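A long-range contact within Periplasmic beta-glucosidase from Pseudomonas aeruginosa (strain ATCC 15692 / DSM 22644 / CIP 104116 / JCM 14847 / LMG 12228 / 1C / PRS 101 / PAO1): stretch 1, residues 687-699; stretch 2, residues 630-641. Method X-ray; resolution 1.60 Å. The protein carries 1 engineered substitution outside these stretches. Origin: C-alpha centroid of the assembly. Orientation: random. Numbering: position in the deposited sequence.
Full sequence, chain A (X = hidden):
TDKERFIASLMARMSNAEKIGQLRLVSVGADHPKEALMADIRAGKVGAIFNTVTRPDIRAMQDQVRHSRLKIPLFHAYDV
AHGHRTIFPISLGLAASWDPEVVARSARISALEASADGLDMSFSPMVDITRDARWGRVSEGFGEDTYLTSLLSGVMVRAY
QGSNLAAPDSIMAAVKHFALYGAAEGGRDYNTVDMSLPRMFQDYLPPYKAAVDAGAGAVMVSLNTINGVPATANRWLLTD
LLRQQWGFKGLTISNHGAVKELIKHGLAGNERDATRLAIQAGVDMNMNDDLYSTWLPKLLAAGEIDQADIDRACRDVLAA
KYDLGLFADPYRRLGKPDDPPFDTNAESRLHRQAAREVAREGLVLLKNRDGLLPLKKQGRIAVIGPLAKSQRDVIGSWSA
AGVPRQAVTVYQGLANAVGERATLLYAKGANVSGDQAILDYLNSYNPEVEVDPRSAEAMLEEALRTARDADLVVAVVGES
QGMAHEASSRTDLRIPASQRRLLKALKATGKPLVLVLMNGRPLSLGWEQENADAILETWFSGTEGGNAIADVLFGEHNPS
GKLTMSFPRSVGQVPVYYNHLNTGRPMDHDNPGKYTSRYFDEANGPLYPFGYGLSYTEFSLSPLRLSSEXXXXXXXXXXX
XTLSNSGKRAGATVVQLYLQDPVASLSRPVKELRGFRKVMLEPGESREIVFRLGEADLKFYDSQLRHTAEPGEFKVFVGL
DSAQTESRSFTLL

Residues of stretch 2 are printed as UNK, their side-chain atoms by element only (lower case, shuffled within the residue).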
# COMPACT_ATOMS: atom_id res chain seq x y z
N ARG A 687 -1.68 -4.27 41.84
CA ARG A 687 -2.78 -3.34 41.62
C ARG A 687 -3.88 -4.12 40.91
O ARG A 687 -3.58 -4.76 39.88
CB ARG A 687 -2.31 -2.15 40.77
CG ARG A 687 -3.36 -1.06 40.52
CD ARG A 687 -3.41 0.02 41.60
NE ARG A 687 -2.08 0.50 41.95
CZ ARG A 687 -1.46 1.55 41.41
NH1 ARG A 687 -2.07 2.31 40.52
NH2 ARG A 687 -0.22 1.83 41.79
N GLU A 688 -5.09 -4.06 41.46
CA GLU A 688 -6.28 -4.56 40.76
C GLU A 688 -6.65 -3.51 39.72
O GLU A 688 -6.79 -2.32 40.03
CB GLU A 688 -7.49 -4.82 41.68
CG GLU A 688 -8.58 -5.54 40.86
CD GLU A 688 -9.79 -6.22 41.48
OE1 GLU A 688 -10.72 -5.52 41.91
OE2 GLU A 688 -9.88 -7.47 41.41
N ILE A 689 -6.73 -3.94 38.48
CA ILE A 689 -7.10 -3.06 37.36
C ILE A 689 -8.51 -3.47 36.98
O ILE A 689 -8.79 -4.71 36.84
CB ILE A 689 -6.08 -3.19 36.23
CG1 ILE A 689 -4.71 -2.76 36.75
CG2 ILE A 689 -6.51 -2.38 35.04
CD1 ILE A 689 -3.59 -3.24 35.96
N VAL A 690 -9.38 -2.47 36.90
CA VAL A 690 -10.78 -2.66 36.48
C VAL A 690 -11.00 -1.86 35.22
O VAL A 690 -10.82 -0.63 35.25
CB VAL A 690 -11.72 -2.21 37.60
CG1 VAL A 690 -13.15 -2.51 37.21
CG2 VAL A 690 -11.35 -2.85 38.92
N PHE A 691 -11.24 -2.53 34.12
CA PHE A 691 -11.66 -1.89 32.87
C PHE A 691 -13.17 -1.94 32.82
O PHE A 691 -13.73 -3.00 33.07
CB PHE A 691 -11.05 -2.62 31.68
CG PHE A 691 -9.56 -2.55 31.61
CD1 PHE A 691 -8.95 -1.39 31.18
CD2 PHE A 691 -8.76 -3.62 31.92
CE1 PHE A 691 -7.57 -1.31 31.07
CE2 PHE A 691 -7.38 -3.55 31.79
CZ PHE A 691 -6.79 -2.39 31.36
N ARG A 692 -13.75 -0.86 32.32
CA ARG A 692 -15.18 -0.80 32.02
C ARG A 692 -15.38 -0.88 30.50
O ARG A 692 -14.61 -0.25 29.74
CB ARG A 692 -15.76 0.52 32.55
CG ARG A 692 -15.92 0.54 34.06
CD ARG A 692 -16.65 1.78 34.57
NE ARG A 692 -17.72 2.23 33.68
CZ ARG A 692 -18.75 2.98 34.03
NH1 ARG A 692 -18.88 3.38 35.28
NH2 ARG A 692 -19.66 3.34 33.14
N LEU A 693 -16.33 -1.72 30.10
CA LEU A 693 -16.74 -1.85 28.69
C LEU A 693 -18.26 -1.69 28.60
O LEU A 693 -18.98 -2.29 29.41
CB LEU A 693 -16.35 -3.24 28.19
CG LEU A 693 -14.85 -3.47 28.02
CD1 LEU A 693 -14.57 -4.97 27.80
CD2 LEU A 693 -14.33 -2.62 26.88
N GLY A 694 -18.70 -0.89 27.65
CA GLY A 694 -20.13 -0.80 27.31
C GLY A 694 -20.34 -0.95 25.83
O GLY A 694 -19.37 -1.22 25.05
N GLU A 695 -21.60 -0.84 25.42
CA GLU A 695 -21.98 -0.98 24.00
C GLU A 695 -21.15 -0.04 23.12
O GLU A 695 -20.87 -0.42 21.99
CB GLU A 695 -23.47 -0.73 23.89
CG GLU A 695 -24.06 -1.12 22.57
CD GLU A 695 -25.52 -0.73 22.46
OE1 GLU A 695 -26.09 -0.26 23.46
OE2 GLU A 695 -26.07 -0.88 21.35
N ALA A 696 -20.79 1.15 23.58
CA ALA A 696 -20.06 2.15 22.76
C ALA A 696 -18.71 1.55 22.30
O ALA A 696 -18.26 1.86 21.18
CB ALA A 696 -19.84 3.40 23.57
N ASP A 697 -18.13 0.70 23.12
CA ASP A 697 -16.84 0.01 22.79
C ASP A 697 -17.07 -1.04 21.70
O ASP A 697 -16.08 -1.55 21.12
CB ASP A 697 -16.29 -0.64 24.04
CG ASP A 697 -15.91 0.43 25.03
OD1 ASP A 697 -15.11 1.32 24.64
OD2 ASP A 697 -16.48 0.40 26.13
N LEU A 698 -18.29 -1.45 21.46
CA LEU A 698 -18.58 -2.64 20.63
C LEU A 698 -19.10 -2.27 19.25
O LEU A 698 -19.24 -3.14 18.40
CB LEU A 698 -19.62 -3.51 21.35
CG LEU A 698 -19.39 -3.77 22.84
CD1 LEU A 698 -20.53 -4.61 23.41
CD2 LEU A 698 -18.05 -4.43 23.10
N LYS A 699 -19.40 -1.00 18.98
CA LYS A 699 -20.05 -0.62 17.72
C LYS A 699 -19.02 -0.42 16.60
O LYS A 699 -17.85 -0.15 16.84
CB LYS A 699 -20.76 0.72 17.92
CG LYS A 699 -21.88 0.68 18.93
CD LYS A 699 -22.96 1.70 18.70
CE LYS A 699 -24.19 1.37 19.53
NZ LYS A 699 -25.30 2.33 19.32
N UNK A 630 -22.87 -12.27 30.17
CA UNK A 630 -23.90 -11.66 29.31
C UNK A 630 -23.95 -10.18 29.61
O UNK A 630 -23.74 -9.80 30.78
n UNK A 630 -27.38 -14.83 28.77
c UNK A 630 -25.23 -12.35 29.59
n UNK A 630 -29.49 -15.18 27.98
c UNK A 630 -28.68 -14.97 29.00
c UNK A 630 -26.37 -14.57 29.77
n UNK A 630 -29.17 -14.88 30.23
c UNK A 630 -25.26 -13.78 29.09
N UNK A 631 -24.10 -9.37 28.58
CA UNK A 631 -24.21 -7.91 28.71
C UNK A 631 -25.52 -7.45 28.09
O UNK A 631 -25.76 -7.64 26.89
c UNK A 631 -23.01 -7.22 28.04
c UNK A 631 -22.97 -5.71 28.17
c UNK A 631 -21.82 -5.10 27.35
c UNK A 631 -22.87 -5.30 29.62
N UNK A 632 -26.39 -6.88 28.91
CA UNK A 632 -27.60 -6.23 28.39
C UNK A 632 -27.26 -4.88 27.76
O UNK A 632 -26.34 -4.15 28.22
c UNK A 632 -28.60 -6.10 29.52
N UNK A 633 -28.03 -4.48 26.77
CA UNK A 633 -27.97 -3.11 26.21
C UNK A 633 -28.26 -2.10 27.34
O UNK A 633 -29.18 -2.34 28.11
n UNK A 633 -26.77 -3.30 20.43
n UNK A 633 -27.45 -5.41 19.82
c UNK A 633 -28.13 -3.50 22.87
c UNK A 633 -27.45 -4.41 20.68
c UNK A 633 -29.01 -3.94 24.01
c UNK A 633 -29.01 -2.89 25.12
n UNK A 633 -28.11 -4.52 21.82
N UNK A 634 -27.49 -1.02 27.38
CA UNK A 634 -27.55 0.01 28.41
C UNK A 634 -26.66 -0.29 29.60
O UNK A 634 -26.38 0.65 30.33
N UNK A 635 -26.12 -1.51 29.74
CA UNK A 635 -25.30 -1.88 30.91
C UNK A 635 -23.81 -1.77 30.55
O UNK A 635 -23.47 -1.68 29.37
c UNK A 635 -25.65 -3.26 31.38
N UNK A 636 -23.00 -1.79 31.59
CA UNK A 636 -21.52 -1.82 31.55
C UNK A 636 -21.08 -3.16 32.11
O UNK A 636 -21.74 -3.75 33.00
o UNK A 636 -21.25 0.51 31.53
c UNK A 636 -20.94 -0.63 32.33
c UNK A 636 -19.44 -0.65 32.51
N UNK A 637 -19.97 -3.63 31.56
CA UNK A 637 -19.26 -4.84 31.95
C UNK A 637 -17.95 -4.38 32.58
O UNK A 637 -17.39 -3.33 32.12
c UNK A 637 -17.25 -7.21 29.85
c UNK A 637 -19.01 -5.62 30.64
c UNK A 637 -18.42 -7.01 30.79
c UNK A 637 -19.48 -8.05 30.54
N UNK A 638 -17.46 -5.12 33.58
CA UNK A 638 -16.08 -4.94 34.10
C UNK A 638 -15.20 -6.13 33.70
O UNK A 638 -15.62 -7.29 33.84
c UNK A 638 -16.11 -4.73 35.62
o UNK A 638 -16.63 -4.25 38.27
o UNK A 638 -17.18 -2.12 37.97
c UNK A 638 -16.89 -3.26 37.54
c UNK A 638 -16.79 -3.44 36.03
N UNK A 639 -13.96 -5.83 33.34
CA UNK A 639 -12.88 -6.80 33.09
C UNK A 639 -11.83 -6.53 34.14
O UNK A 639 -11.32 -5.37 34.20
c UNK A 639 -12.36 -6.63 31.70
N UNK A 640 -11.56 -7.52 34.98
CA UNK A 640 -10.61 -7.34 36.08
C UNK A 640 -9.39 -8.22 35.93
O UNK A 640 -9.49 -9.43 35.61
n UNK A 640 -13.91 -5.91 39.48
n UNK A 640 -13.17 -5.16 41.53
c UNK A 640 -12.29 -6.59 37.84
c UNK A 640 -14.03 -5.11 40.53
c UNK A 640 -11.27 -7.64 37.43
c UNK A 640 -12.82 -6.85 39.25
n UNK A 640 -15.06 -4.28 40.60
N UNK A 641 -8.25 -7.62 36.25
CA UNK A 641 -6.99 -8.36 36.30
C UNK A 641 -6.12 -7.71 37.38
O UNK A 641 -6.24 -6.49 37.58
c UNK A 641 -6.34 -8.35 34.91
c UNK A 641 -5.83 -6.95 34.53
c UNK A 641 -5.32 -9.42 34.78
O HOH W 1 -23.29 0.35 27.28

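Position 630 carries three carbons, a nitrogen, then a carbon holding two more nitrogens, a guanidinium, and none of it reaches stretch 1: Arg630. Position 631 has four carbons forked at the second, pointing toward stretch 1 and meeting Leu698; this is Leu631, with CD2 4.2 Å from Leu698 CD1. Position 632 has one carbon and no contact: Ala632, the first residue of a type II turn.

Position 633 again ends in a guanidinium. Its CA-to-CB bond points sideways, but its end comes back to the carboxylate of Glu695, so it is Arg633; NH1 donates to Glu695 OE2 at 2.7 Å, a salt bridge made at the edge of the guanidinium. Position 634 has no side-chain atoms and a phi of 88°, a value that favours Gly634. Position 635 has one carbon pointing away from stretch 1: Ala635. Its N closes the turn on Ala632 O at 3.1 Å, and one water joins its O (2.9 Å from the water O) to Glu695 N (2.8 Å from the same O).

At 636, one carbon carries an oxygen and a carbon, a beta-branched alcohol beside Arg692: Thr636, whose CG2 lies 3.6 Å from Arg692 NE. Position 637 has four carbons forked at the second, packed against Leu693; it is Leu637, with CD2 4.1 Å from Leu693 CD1. Position 638 has three carbons, the third bearing two oxygens, and that carboxyl carbon lies near Val690 CG1: Glu638. Position 639 has a single carbon, 4.2 Å from Phe691 CB as its own CB: Ala639.

Position 640 has the guanidinium pattern once more, reaching Glu688, and is Arg640. NH1 lies 2.5 Å from Glu688 OE1, a salt bridge whose hydrogen bond is weak in angle, while NH2 holds Glu638 OE1 at 2.8 Å. Val690 CG2 sits over one face of the guanidinium. Position 641 has one carbon carrying two, against Ile689: Val641, CG1 4.1 Å from Ile689 CB.

The contact is an antiparallel ladder with alternating faces. Leu637, Ala639 and Val641 each exchange two backbone hydrogen bonds with Leu693, Phe691 and Ile689, from Leu637 N to Leu693 O at 2.7 Å to Val641 N to Ile689 O at 3.0 Å. These pairs send apolar side chains to one buried face. Val690, Arg692, Glu638 and Arg640 occupy the other, where charge and aliphatic surface mix. The rule to read is backbone pairing for register, apolar packing on one face, and salt bridges toward both ends.

Stretch 2 630-641: RLARGATLEARV
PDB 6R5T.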